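VP1 (Polyomavirus HPyV6, PDB 4PCG) forms the pentameric building blocks of the polyomavirus capsid, this jelly-roll part of the major coat protein probably also serving in attachment to host cells. Local coordinates at residues V13-E17 with D18-K22; F31-G34 with S35-V39; M140-A143 with A144-G148; I221-F225 with G226-L230. All blocks are in the same frame, centred on the assembly; numbering follows the deposited sequence.

Contact 1 of 4, residues V13-E17 with D18-K22; sequences VPLSE and DTIYK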
loop_
_atom_site.group_PDB
_atom_site.type_symbol
_atom_site.label_atom_id
_atom_site.label_comp_id
_atom_site.label_asym_id
_atom_site.label_seq_id
_atom_site.Cartn_x
_atom_site.Cartn_y
_atom_site.Cartn_z
ATOM N N VAL B 13 -23.319 -31.061 13.676
ATOM C CA VAL B 13 -23.162 -32.397 14.206
ATOM C C VAL B 13 -21.835 -32.404 14.938
ATOM O O VAL B 13 -20.847 -31.880 14.427
ATOM C CB VAL B 13 -23.129 -33.448 13.075
ATOM C CG1 VAL B 13 -22.850 -34.841 13.615
ATOM C CG2 VAL B 13 -24.434 -33.423 12.293
ATOM N N PRO B 14 -21.796 -32.995 16.141
ATOM C CA PRO B 14 -20.523 -33.041 16.859
ATOM C C PRO B 14 -19.371 -33.551 15.983
ATOM O O PRO B 14 -19.527 -34.536 15.245
ATOM C CB PRO B 14 -20.806 -34.002 18.012
ATOM C CG PRO B 14 -22.272 -33.881 18.261
ATOM C CD PRO B 14 -22.923 -33.440 16.981
ATOM N N LEU B 15 -18.241 -32.860 16.066
ATOM C CA LEU B 15 -17.065 -33.172 15.278
ATOM C C LEU B 15 -16.521 -34.538 15.667
ATOM O O LEU B 15 -16.476 -34.888 16.845
ATOM C CB LEU B 15 -15.986 -32.098 15.461
ATOM C CG LEU B 15 -16.315 -30.673 14.987
ATOM C CD1 LEU B 15 -15.125 -29.729 15.144
ATOM C CD2 LEU B 15 -16.772 -30.670 13.531
ATOM N N SER B 16 -16.155 -35.320 14.663
ATOM C CA SER B 16 -15.461 -36.591 14.865
ATOM C C SER B 16 -14.864 -36.963 13.523
ATOM O O SER B 16 -15.098 -36.263 12.540
ATOM C CB SER B 16 -16.411 -37.683 15.354
ATOM O OG SER B 16 -17.188 -38.196 14.290
ATOM N N GLU B 17 -14.104 -38.051 13.473
ATOM C CA GLU B 17 -13.486 -38.496 12.218
ATOM C C GLU B 17 -14.525 -38.670 11.105
ATOM O O GLU B 17 -14.296 -38.281 9.970
ATOM C CB GLU B 17 -12.756 -39.822 12.454
ATOM C CG GLU B 17 -11.876 -40.304 11.309
ATOM C CD GLU B 17 -11.016 -41.493 11.719
ATOM O OE1 GLU B 17 -11.405 -42.649 11.437
ATOM O OE2 GLU B 17 -9.962 -41.273 12.356
ATOM N N ASP B 18 -15.682 -39.224 11.444
ATOM C CA ASP B 18 -16.715 -39.527 10.451
ATOM C C ASP B 18 -17.589 -38.341 10.020
ATOM O O ASP B 18 -18.325 -38.445 9.040
ATOM C CB ASP B 18 -17.616 -40.660 10.959
ATOM C CG ASP B 18 -16.919 -42.003 10.948
ATOM O OD1 ASP B 18 -15.965 -42.176 10.157
ATOM O OD2 ASP B 18 -17.334 -42.886 11.726
ATOM N N THR B 19 -17.502 -37.218 10.719
ATOM C CA THR B 19 -18.381 -36.082 10.427
ATOM C C THR B 19 -17.625 -34.844 9.960
ATOM O O THR B 19 -18.194 -33.752 9.902
ATOM C CB THR B 19 -19.261 -35.729 11.650
ATOM O OG1 THR B 19 -18.451 -35.175 12.692
ATOM C CG2 THR B 19 -19.976 -36.962 12.178
ATOM N N ILE B 20 -16.357 -35.014 9.604
ATOM C CA ILE B 20 -15.593 -33.966 8.951
ATOM C C ILE B 20 -15.057 -34.492 7.635
ATOM O O ILE B 20 -15.004 -35.700 7.445
ATOM C CB ILE B 20 -14.424 -33.448 9.815
ATOM C CG1 ILE B 20 -13.348 -34.526 10.004
ATOM C CG2 ILE B 20 -14.957 -32.966 11.141
ATOM C CD1 ILE B 20 -12.094 -34.017 10.691
ATOM N N TYR B 21 -14.660 -33.575 6.755
ATOM C CA TYR B 21 -14.140 -33.906 5.448
ATOM C C TYR B 21 -13.321 -32.726 4.956
ATOM O O TYR B 21 -13.473 -31.606 5.446
ATOM C CB TYR B 21 -15.294 -34.169 4.469
ATOM C CG TYR B 21 -14.889 -34.823 3.148
ATOM C CD1 TYR B 21 -14.343 -36.112 3.125
ATOM C CD2 TYR B 21 -15.068 -34.181 1.937
ATOM C CE1 TYR B 21 -13.964 -36.721 1.930
ATOM C CE2 TYR B 21 -14.692 -34.794 0.727
ATOM C CZ TYR B 21 -14.150 -36.061 0.741
ATOM O OH TYR B 21 -13.778 -36.687 -0.430
ATOM N N LYS B 22 -12.452 -32.983 3.992
ATOM C CA LYS B 22 -11.806 -31.920 3.272
ATOM C C LYS B 22 -11.691 -32.254 1.791
ATOM O O LYS B 22 -11.600 -33.416 1.408
ATOM C CB LYS B 22 -10.451 -31.542 3.879
ATOM C CG LYS B 22 -9.382 -32.585 3.775
ATOM C CD LYS B 22 -8.053 -32.040 4.296
ATOM C CE LYS B 22 -7.088 -33.185 4.574
ATOM N NZ LYS B 22 -6.637 -33.737 3.273
HETATM O O HOH W 1 -19.741 -32.268 11.950
#
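Between Ser16 and Thr19 the backbone doubles back in a tight four-residue turn, closed by Thr19 N donating to Ser16 O at 3.2 Å (156° at the hydrogen), with Glu17 and Asp18 at the corner. Thr19 does most of the side-chain work. At chi1 69° its hydroxyl sits between its own backbone N and carbonyl carbon, the rotation that brings OG1 to the Pro14-Ser16 backbone. There OG1 of Thr19 donates to Pro14 O over 2.8 Å, lying 25° off the plane of that carbonyl, while the N-H of Ser16 makes a weak, bent bond to the same OG1 at 3.0 Å. One hydroxyl therefore grips the backbone on both sides of Leu15. Ser16 adds a weak bond of its own, its OG accepting from Asp18 N at 3.4 Å in the manner of an ST turn. A water ties the ends of the loop together, donating to Val13 O at 2.7 Å and to Thr19 O at 3.0 Å. Apolar contact is modest: CG1 of Val13 meets the CG2 methyl of Thr19 at 3.9 Å, and Leu15 crosses Ile20 at about a right angle, CD2 against CG2 at 3.8 Å. The carboxylates of Glu17 and Asp18 extend from the corner of the turn.

The loop interrupts strand 9-27 at the surface of the jelly roll. Val13 and Tyr21 are hydrogen-bonded through their backbones to Gln271 and Phe269 of the antiparallel strand 256-274, so seven residues between these points on one strand face a single one, Arg270, on the other, and the surplus bulges outward as this turn.

Contact 2 of 4, residues F31-G34 with S35-V39; sequences FASG and SNTAV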
loop_
_atom_site.group_PDB
_atom_site.type_symbol
_atom_site.label_atom_id
_atom_site.label_comp_id
_atom_site.label_asym_id
_atom_site.label_seq_id
_atom_site.Cartn_x
_atom_site.Cartn_y
_atom_site.Cartn_z
ATOM N N PHE B 31 -8.023 -20.930 -21.052
ATOM C CA PHE B 31 -8.257 -20.068 -22.227
ATOM C C PHE B 31 -9.050 -20.894 -23.248
ATOM O O PHE B 31 -8.567 -21.239 -24.348
ATOM C CB PHE B 31 -6.904 -19.637 -22.846
ATOM C CG PHE B 31 -6.098 -18.681 -21.988
ATOM C CD1 PHE B 31 -5.170 -19.164 -21.059
ATOM C CD2 PHE B 31 -6.248 -17.307 -22.114
ATOM C CE1 PHE B 31 -4.423 -18.304 -20.274
ATOM C CE2 PHE B 31 -5.501 -16.435 -21.333
ATOM C CZ PHE B 31 -4.578 -16.926 -20.428
ATOM N N ALA B 32 -10.251 -21.292 -22.855
ATOM C CA ALA B 32 -11.088 -22.177 -23.678
ATOM C C ALA B 32 -11.366 -21.657 -25.073
ATOM O O ALA B 32 -11.429 -20.462 -25.283
ATOM C CB ALA B 32 -12.404 -22.428 -22.962
ATOM N N SER B 33 -11.593 -22.558 -26.017
ATOM C CA SER B 33 -12.085 -22.186 -27.338
ATOM C C SER B 33 -13.557 -22.542 -27.520
ATOM O O SER B 33 -14.129 -22.283 -28.563
ATOM C CB SER B 33 -11.245 -22.862 -28.421
ATOM O OG SER B 33 -11.093 -24.228 -28.110
ATOM N N GLY B 34 -14.169 -23.125 -26.485
ATOM C CA GLY B 34 -15.563 -23.554 -26.547
ATOM C C GLY B 34 -16.034 -23.977 -25.137
ATOM O O GLY B 34 -15.294 -23.896 -24.157
ATOM N N SER B 35 -17.265 -24.445 -25.049
ATOM C CA SER B 35 -17.921 -24.630 -23.718
ATOM C C SER B 35 -17.456 -25.857 -22.934
ATOM O O SER B 35 -17.381 -25.841 -21.706
ATOM C CB SER B 35 -19.425 -24.788 -23.932
ATOM O OG SER B 35 -19.695 -25.854 -24.840
ATOM N N ASN B 36 -17.232 -26.947 -23.666
ATOM C CA ASN B 36 -17.018 -28.261 -23.058
ATOM C C ASN B 36 -15.549 -28.677 -23.148
ATOM O O ASN B 36 -15.201 -29.814 -22.841
ATOM C CB ASN B 36 -17.898 -29.280 -23.783
ATOM C CG ASN B 36 -18.348 -30.426 -22.894
ATOM O OD1 ASN B 36 -18.804 -30.214 -21.778
ATOM N ND2 ASN B 36 -18.282 -31.650 -23.422
ATOM N N THR B 37 -14.708 -27.744 -23.581
ATOM C CA THR B 37 -13.291 -27.993 -23.827
ATOM C C THR B 37 -12.430 -26.876 -23.223
ATOM O O THR B 37 -11.965 -25.931 -23.917
ATOM C CB THR B 37 -12.996 -28.194 -25.341
ATOM O OG1 THR B 37 -13.635 -27.168 -26.129
ATOM C CG2 THR B 37 -13.507 -29.558 -25.787
ATOM N N ALA B 38 -12.227 -26.999 -21.911
ATOM C CA ALA B 38 -11.268 -26.137 -21.213
ATOM C C ALA B 38 -9.875 -26.384 -21.806
ATOM O O ALA B 38 -9.534 -27.512 -22.237
ATOM C CB ALA B 38 -11.272 -26.385 -19.711
ATOM N N VAL B 39 -9.073 -25.327 -21.874
ATOM C CA VAL B 39 -7.738 -25.477 -22.447
ATOM C C VAL B 39 -6.774 -25.039 -21.381
ATOM O O VAL B 39 -6.659 -23.803 -21.101
ATOM C CB VAL B 39 -7.585 -24.667 -23.752
ATOM C CG1 VAL B 39 -6.121 -24.626 -24.203
ATOM C CG2 VAL B 39 -8.472 -25.259 -24.846
#
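Phe31 and Val39 close the neck of a partly buried loop in the VP1 jelly roll, Phe31 N donating to Val39 O at 3.2 Å (159° at the hydrogen). The loop follows strand 9-27 and probably corresponds to the start of the BC loop of polyomavirus coat proteins. Just inside the neck, Val39 leans on the opposite backbone. With CG1 anti to the backbone N (chi1 170°), CB of Val39 rests 3.6 Å from Phe31 O, and its CG1 and CG2 methyls lie a little farther off, 4.2 and 4.1 Å from that oxygen. The Phe31 ring, by contrast, swings out of the loop and packs on Gln41 and Leu59, while Asn30 OD1 accepts from Val39 N on the returning chain. Further out, Thr37 carries OG1 between its backbone N and carbonyl carbon (chi1 47°), turned in over the fully extended Gly34, with OG1 of Thr37 4.1 Å from Gly34 N. Ser33 presents its hydroxyl to the same region, although Ser33 OG and Thr37 OG1 stay 4.4 Å apart. Ser35, at the far bend, is hydrogen-bonded through its backbone to Ala170. A thiocyanate ion, probably from the crystallisation liquor, lies beside Ala38. On Ala32 the methyl carbon CB rests against the carbonyl oxygen of Thr37, CB to O 3.7 Å.

Contact 3 of 4, residues M140-A143 with A144-G148; sequences MNVA and AGLEG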
loop_
_atom_site.group_PDB
_atom_site.type_symbol
_atom_site.label_atom_id
_atom_site.label_comp_id
_atom_site.label_asym_id
_atom_site.label_seq_id
_atom_site.Cartn_x
_atom_site.Cartn_y
_atom_site.Cartn_z
ATOM N N MET B 140 -17.309 -3.278 -29.645
ATOM C CA MET B 140 -16.653 -4.514 -29.243
ATOM C C MET B 140 -17.566 -5.705 -29.452
ATOM O O MET B 140 -18.756 -5.618 -29.183
ATOM C CB MET B 140 -16.208 -4.455 -27.782
ATOM C CG MET B 140 -15.009 -5.332 -27.502
ATOM S SD MET B 140 -14.671 -5.523 -25.753
ATOM C CE MET B 140 -15.815 -6.819 -25.331
ATOM N N ASN B 141 -16.989 -6.806 -29.925
ATOM C CA ASN B 141 -17.699 -8.051 -30.129
ATOM C C ASN B 141 -17.088 -9.136 -29.260
ATOM O O ASN B 141 -15.939 -9.033 -28.820
ATOM C CB ASN B 141 -17.634 -8.443 -31.616
ATOM C CG ASN B 141 -18.200 -7.357 -32.512
ATOM O OD1 ASN B 141 -19.390 -7.078 -32.466
ATOM N ND2 ASN B 141 -17.340 -6.718 -33.309
ATOM N N VAL B 142 -17.872 -10.163 -28.964
ATOM C CA VAL B 142 -17.367 -11.341 -28.265
ATOM C C VAL B 142 -17.411 -12.489 -29.262
ATOM O O VAL B 142 -18.444 -12.768 -29.871
ATOM C CB VAL B 142 -18.220 -11.693 -27.009
ATOM C CG1 VAL B 142 -17.680 -12.923 -26.324
ATOM C CG2 VAL B 142 -18.221 -10.534 -26.034
ATOM N N ALA B 143 -16.295 -13.180 -29.416
ATOM C CA ALA B 143 -16.219 -14.263 -30.379
ATOM C C ALA B 143 -17.261 -15.365 -30.087
ATOM O O ALA B 143 -17.632 -15.597 -28.923
ATOM C CB ALA B 143 -14.817 -14.838 -30.415
ATOM N N ALA B 144 -17.689 -16.041 -31.156
ATOM C CA ALA B 144 -18.831 -16.977 -31.094
ATOM C C ALA B 144 -18.602 -18.145 -30.130
ATOM O O ALA B 144 -19.541 -18.681 -29.566
ATOM C CB ALA B 144 -19.160 -17.500 -32.471
ATOM N N GLY B 145 -17.354 -18.535 -29.945
ATOM C CA GLY B 145 -17.004 -19.598 -29.009
ATOM C C GLY B 145 -17.113 -19.280 -27.528
ATOM O O GLY B 145 -17.045 -20.179 -26.707
ATOM N N LEU B 146 -17.268 -18.004 -27.184
ATOM C CA LEU B 146 -17.357 -17.564 -25.821
ATOM C C LEU B 146 -18.769 -17.102 -25.460
ATOM O O LEU B 146 -19.520 -16.593 -26.314
ATOM C CB LEU B 146 -16.386 -16.390 -25.626
ATOM C CG LEU B 146 -14.930 -16.683 -25.888
ATOM C CD1 LEU B 146 -14.100 -15.414 -25.697
ATOM C CD2 LEU B 146 -14.419 -17.806 -25.012
ATOM N N GLU B 147 -19.138 -17.291 -24.202
ATOM C CA GLU B 147 -20.374 -16.725 -23.663
ATOM C C GLU B 147 -20.274 -15.194 -23.633
ATOM O O GLU B 147 -19.344 -14.616 -23.053
ATOM C CB GLU B 147 -20.638 -17.237 -22.239
ATOM C CG GLU B 147 -21.099 -18.682 -22.166
ATOM C CD GLU B 147 -22.605 -18.884 -22.313
ATOM O OE1 GLU B 147 -23.365 -17.902 -22.495
ATOM O OE2 GLU B 147 -23.045 -20.048 -22.281
ATOM N N GLY B 148 -21.255 -14.546 -24.231
ATOM C CA GLY B 148 -21.293 -13.095 -24.254
ATOM C C GLY B 148 -22.660 -12.620 -23.816
ATOM O O GLY B 148 -23.591 -13.416 -23.741
#
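Ala143 and Val142 carry this bend, one through its carbonyl and the other through a methyl group. Ala143 O accepts from Leu146 N at 3.0 Å, with 163° at the hydrogen, which closes a type I beta turn over Ala144 and Gly145. CB of Leu146 sits close to that same oxygen, 3.6 Å from Ala143 O, and so lies beside the bond that makes the turn. Val142 fills the inner side of the curve. A trans chi1 of 179° throws one methyl across to the returning chain: CG1 of Val142 touches Leu146 CB at 3.8 Å, the two side chains meeting at about a right angle, and lies 4.2 Å from Gly148 CA. The turn leaves the end of the short strand 141-142, which pairs in parallel with strand 52-53 in the loop region of the VP1 jelly roll. Ala143 packs on Thr52, one of the four sodium-site residues, with Thr48, Thr50 and Asp54; the side chain of Ala143 is about 8 Å from the ion. On the outgoing side, Asn171 ND2 donates to Gly145 O, and Glu147 makes a salt bridge to Lys165 while its carbonyl accepts from Trp177 NE1.

Contact 4 of 4, residues I221-F225 with G226-L230; sequences ILCLF and GAIYL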
loop_
_atom_site.group_PDB
_atom_site.type_symbol
_atom_site.label_atom_id
_atom_site.label_comp_id
_atom_site.label_asym_id
_atom_site.label_seq_id
_atom_site.Cartn_x
_atom_site.Cartn_y
_atom_site.Cartn_z
ATOM N N ILE B 221 -21.070 -22.686 3.959
ATOM C CA ILE B 221 -21.679 -23.080 2.685
ATOM C C ILE B 221 -22.340 -24.444 2.834
ATOM O O ILE B 221 -21.673 -25.444 3.129
ATOM C CB ILE B 221 -20.636 -23.145 1.575
ATOM C CG1 ILE B 221 -19.904 -21.810 1.433
ATOM C CG2 ILE B 221 -21.280 -23.543 0.261
ATOM C CD1 ILE B 221 -20.796 -20.610 1.228
ATOM N N LEU B 222 -23.647 -24.487 2.603
ATOM C CA LEU B 222 -24.414 -25.708 2.788
ATOM C C LEU B 222 -24.483 -26.433 1.434
ATOM O O LEU B 222 -25.087 -25.912 0.486
ATOM C CB LEU B 222 -25.808 -25.403 3.293
ATOM C CG LEU B 222 -25.870 -24.686 4.638
ATOM C CD1 LEU B 222 -27.301 -24.501 5.038
ATOM C CD2 LEU B 222 -25.092 -25.412 5.737
ATOM N N CYS B 223 -23.897 -27.626 1.361
ATOM C CA CYS B 223 -23.745 -28.315 0.073
ATOM C C CYS B 223 -24.975 -29.130 -0.253
ATOM O O CYS B 223 -24.956 -30.351 -0.302
ATOM C CB CYS B 223 -22.429 -29.095 0.033
ATOM S SG CYS B 223 -21.030 -27.952 0.131
ATOM N N LEU B 224 -26.078 -28.419 -0.489
ATOM C CA LEU B 224 -27.381 -29.036 -0.638
ATOM C C LEU B 224 -27.521 -29.873 -1.915
ATOM O O LEU B 224 -28.356 -30.753 -1.970
ATOM C CB LEU B 224 -28.475 -27.959 -0.583
ATOM C CG LEU B 224 -28.494 -27.166 0.742
ATOM C CD1 LEU B 224 -29.437 -25.978 0.673
ATOM C CD2 LEU B 224 -28.824 -28.064 1.892
ATOM N N PHE B 225 -26.707 -29.578 -2.914
ATOM C CA PHE B 225 -26.722 -30.313 -4.174
ATOM C C PHE B 225 -25.696 -31.425 -4.134
ATOM O O PHE B 225 -25.505 -32.113 -5.127
ATOM C CB PHE B 225 -26.384 -29.379 -5.355
ATOM C CG PHE B 225 -27.491 -28.438 -5.763
ATOM C CD1 PHE B 225 -28.774 -28.507 -5.244
ATOM C CD2 PHE B 225 -27.205 -27.439 -6.709
ATOM C CE1 PHE B 225 -29.759 -27.616 -5.653
ATOM C CE2 PHE B 225 -28.187 -26.566 -7.130
ATOM C CZ PHE B 225 -29.455 -26.654 -6.608
ATOM N N GLY B 226 -24.997 -31.606 -3.006
ATOM C CA GLY B 226 -24.115 -32.788 -2.859
ATOM C C GLY B 226 -22.691 -32.591 -3.355
ATOM O O GLY B 226 -21.913 -33.546 -3.427
ATOM N N ALA B 227 -22.342 -31.353 -3.690
ATOM C CA ALA B 227 -21.026 -31.023 -4.204
ATOM C C ALA B 227 -20.572 -29.666 -3.695
ATOM O O ALA B 227 -21.388 -28.854 -3.275
ATOM C CB ALA B 227 -21.065 -31.036 -5.737
ATOM N N ILE B 228 -19.268 -29.405 -3.794
ATOM C CA ILE B 228 -18.721 -28.084 -3.593
ATOM C C ILE B 228 -18.357 -27.527 -4.964
ATOM O O ILE B 228 -17.794 -28.233 -5.794
ATOM C CB ILE B 228 -17.550 -28.062 -2.588
ATOM C CG1 ILE B 228 -17.136 -26.639 -2.210
ATOM C CG2 ILE B 228 -16.354 -28.877 -3.050
ATOM C CD1 ILE B 228 -18.138 -25.947 -1.317
ATOM N N TYR B 229 -18.681 -26.258 -5.175
ATOM C CA TYR B 229 -18.435 -25.571 -6.446
ATOM C C TYR B 229 -17.312 -24.597 -6.204
ATOM O O TYR B 229 -17.452 -23.675 -5.380
ATOM C CB TYR B 229 -19.692 -24.805 -6.864
ATOM C CG TYR B 229 -20.794 -25.717 -7.313
ATOM C CD1 TYR B 229 -21.529 -26.458 -6.388
ATOM C CD2 TYR B 229 -21.090 -25.878 -8.670
ATOM C CE1 TYR B 229 -22.518 -27.331 -6.796
ATOM C CE2 TYR B 229 -22.087 -26.739 -9.081
ATOM C CZ TYR B 229 -22.801 -27.445 -8.139
ATOM O OH TYR B 229 -23.786 -28.304 -8.522
ATOM N N LEU B 230 -16.217 -24.773 -6.940
ATOM C CA LEU B 230 -15.075 -23.907 -6.841
ATOM C C LEU B 230 -14.928 -23.171 -8.142
ATOM O O LEU B 230 -15.044 -23.781 -9.186
ATOM C CB LEU B 230 -13.817 -24.724 -6.566
ATOM C CG LEU B 230 -13.864 -25.631 -5.329
ATOM C CD1 LEU B 230 -12.564 -26.427 -5.226
ATOM C CD2 LEU B 230 -14.049 -24.790 -4.080
HETATM O O HOH W 2 -24.018 -28.304 -3.141
#
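Cys223 serves two turns at once, as the centre of an inverse gamma turn and as the first residue of a type I beta turn that ends at Gly226. The gamma turn is marked by a weak bond from Leu224 N to Leu222 O at 2.9 Å; the beta turn closes with Gly226 N donating to Cys223 O at 3.0 Å (154° at the hydrogen). Gly226 then leaves with a positive phi of 89°, a conformation in which its lack of a side chain keeps it clear of the carbonyl oxygen of Phe225. Under the bend, SG of Cys223 approaches Ala227 O at 3.5 Å and packs on CD1 of Ile228 at 3.8 Å. Ile228 reaches that far because a chi1 of -170° turns its longer branch away from the backbone N and back beneath the turn; its CD1 also comes to 4.3 Å from CG2 of Ile221.

This is the GH connection of the jelly roll. Strand 211-222 belongs with strands 79-93, 256-274 and 9-27, whereas strand 227-239 runs between 62-67 and 117-124, so the turn carries the chain from one face of the sandwich to the other. Phe269 covers both Cys223 and Ile228 from strand 256-274. A water accepts from Phe225 N at 3.0 Å and donates to Ala227 O at 2.7 Å, spanning Gly226. The Phe225 ring lies obliquely to the side chain of Tyr229, whose OH comes up to the ring's edge near its plane, 4.0 Å from CD2 of Phe225.

All four contacts are local bends in one jelly-roll chain, but they sit at different depths: contact 4 is the most buried, contact 2 partly buried, contacts 1 and 3 at the surface. Contact 1 is the most polar, a bulge held by hydroxyls and a water, and contact 4, some 16 Å away between centres, turns a mostly apolar inner side toward the sandwich; both reach the same sheet, through strands 9-27 and 211-222. Contacts 2 and 3 lie in the loops instead and touch each other, Leu146 CD2 packing on Ala32 O at 4.0 Å. Water bridges occur in contacts 1 and 4, while contacts 2 and 3 each have one backbone bond between their two segments.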